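Local coordinates for protein ureidoglycolate hydrolase (Arabidopsis thaliana, PDB 4PXE) that hydrolyses (S)-ureidoglycolate to glyoxylate, ammonium and carbon dioxide with two manganese ions per subunit, completing plant purine breakdown without releasing urea, at residues N315-I318 with K319-E323. Sequence-based numbering, arbitrary orientation.
Sequences NTVI and KKIQE
Val317 and Ile321, one helical turn apart, meet through single methyl groups: CG1 of Val317 lies 3.7 Å from CD1 of Ile321, the two side chains slanting across each other. The valine methyl is placed by a first torsion that sets CG1 opposite the backbone N (chi1 174°). A second aliphatic pair forms on the neighbouring flank, where Thr316 and Lys320 run side by side in the same direction and CG2 of Thr316 rests 3.8 Å from CE of Lys320. Beyond that methyl the outstretched lysine carries its ammonium to a salt bridge with Glu273, while the threonine hydroxyl OG1 is hydrogen-bonded to Ala312 O. Both segments belong to helix 311-332, one of two helices lying on the antiparallel sheet of the M20 dimerization domain. Ile318 and Ile321 pack on strands 222-239 and 335-344 (Leu234, Ile341, Phe339), and Ile318 also meets Thr306 of strand 295-308; Ile321 further touches Val267 of the neighbouring helix 256-272. Regular alpha-helical bonds join the turns, from Lys319 N to Asn315 O (2.9 Å), Lys320 N to Thr316 O, Ile321 N to Val317 O and Gln322 N to Ile318 O (3.0 Å). On the flank beside strand 335-344, the exposed Lys319 folds back along the preceding turn, its bend at the last torsion (chi4 83°) bringing NZ to 3.9 Å from CB of Asn315. The amide oxygen OD1 of Asn315 is instead hydrogen-bonded to NE2 of Gln344.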
loop_
_atom_site.group_PDB
_atom_site.type_symbol
_atom_site.label_atom_id
_atom_site.label_comp_id
_atom_site.label_asym_id
_atom_site.label_seq_id
_atom_site.Cartn_x
_atom_site.Cartn_y
_atom_site.Cartn_z
ATOM N N ASN A 315 -24.816 13.232 7.524
ATOM C CA ASN A 315 -24.003 14.214 8.233
ATOM C C ASN A 315 -23.738 13.836 9.683
ATOM O O ASN A 315 -22.645 14.087 10.187
ATOM C CB ASN A 315 -24.631 15.611 8.134
ATOM C CG ASN A 315 -24.584 16.170 6.727
ATOM O OD1 ASN A 315 -23.889 15.633 5.858
ATOM N ND2 ASN A 315 -25.310 17.263 6.489
ATOM N N THR A 316 -24.722 13.229 10.345
ATOM C CA THR A 316 -24.546 12.737 11.711
ATOM C C THR A 316 -23.439 11.684 11.758
ATOM O O THR A 316 -22.627 11.673 12.679
ATOM C CB THR A 316 -25.855 12.174 12.297
ATOM O OG1 THR A 316 -26.795 13.246 12.465
ATOM C CG2 THR A 316 -25.623 11.500 13.642
ATOM N N VAL A 317 -23.381 10.828 10.744
ATOM C CA VAL A 317 -22.319 9.826 10.680
ATOM C C VAL A 317 -20.957 10.507 10.567
ATOM O O VAL A 317 -20.012 10.127 11.278
ATOM C CB VAL A 317 -22.521 8.836 9.511
ATOM C CG1 VAL A 317 -21.319 7.914 9.389
ATOM C CG2 VAL A 317 -23.776 8.006 9.725
ATOM N N ILE A 318 -20.848 11.506 9.696
ATOM C CA ILE A 318 -19.598 12.252 9.535
ATOM C C ILE A 318 -19.158 12.918 10.845
ATOM O O ILE A 318 -17.992 12.838 11.224
ATOM C CB ILE A 318 -19.709 13.313 8.431
ATOM C CG1 ILE A 318 -19.955 12.656 7.072
ATOM C CG2 ILE A 318 -18.454 14.186 8.380
ATOM C CD1 ILE A 318 -20.263 13.661 5.984
ATOM N N LYS A 319 -20.086 13.572 11.535
ATOM C CA LYS A 319 -19.757 14.202 12.819
ATOM C C LYS A 319 -19.235 13.183 13.829
ATOM O O LYS A 319 -18.253 13.443 14.542
ATOM C CB LYS A 319 -20.975 14.934 13.392
ATOM C CG LYS A 319 -21.529 16.013 12.483
ATOM C CD LYS A 319 -22.499 16.925 13.225
ATOM C CE LYS A 319 -23.384 17.710 12.260
ATOM N NZ LYS A 319 -24.562 16.904 11.821
ATOM N N LYS A 320 -19.881 12.021 13.902
ATOM C CA LYS A 320 -19.462 10.973 14.827
ATOM C C LYS A 320 -18.085 10.437 14.450
ATOM O O LYS A 320 -17.280 10.142 15.328
ATOM C CB LYS A 320 -20.464 9.820 14.873
ATOM C CG LYS A 320 -21.828 10.169 15.478
ATOM C CD LYS A 320 -22.734 8.960 15.399
ATOM C CE LYS A 320 -24.035 9.151 16.167
ATOM N NZ LYS A 320 -24.855 7.913 16.026
ATOM N N ILE A 321 -17.815 10.309 13.155
ATOM C CA ILE A 321 -16.497 9.844 12.726
ATOM C C ILE A 321 -15.404 10.829 13.162
ATOM O O ILE A 321 -14.342 10.414 13.639
ATOM C CB ILE A 321 -16.445 9.593 11.208
ATOM C CG1 ILE A 321 -17.311 8.377 10.858
ATOM C CG2 ILE A 321 -14.996 9.368 10.743
ATOM C CD1 ILE A 321 -17.585 8.223 9.376
ATOM N N GLN A 322 -15.668 12.128 13.030
ATOM C CA GLN A 322 -14.688 13.125 13.457
ATOM C C GLN A 322 -14.469 13.081 14.965
ATOM O O GLN A 322 -13.329 13.174 15.438
ATOM C CB GLN A 322 -15.074 14.535 13.013
ATOM C CG GLN A 322 -13.955 15.536 13.269
ATOM C CD GLN A 322 -14.088 16.809 12.461
ATOM O OE1 GLN A 322 -15.068 17.004 11.734
ATOM N NE2 GLN A 322 -13.090 17.685 12.573
ATOM N N GLU A 323 -15.553 12.922 15.722
ATOM C CA GLU A 323 -15.451 12.758 17.170
ATOM C C GLU A 323 -14.608 11.537 17.535
ATOM O O GLU A 323 -13.714 11.616 18.384
ATOM C CB GLU A 323 -16.843 12.681 17.812
ATOM C CG GLU A 323 -17.591 14.011 17.767
ATOM C CD GLU A 323 -19.060 13.904 18.157
ATOM O OE1 GLU A 323 -19.565 12.774 18.337
ATOM O OE2 GLU A 323 -19.712 14.964 18.277
#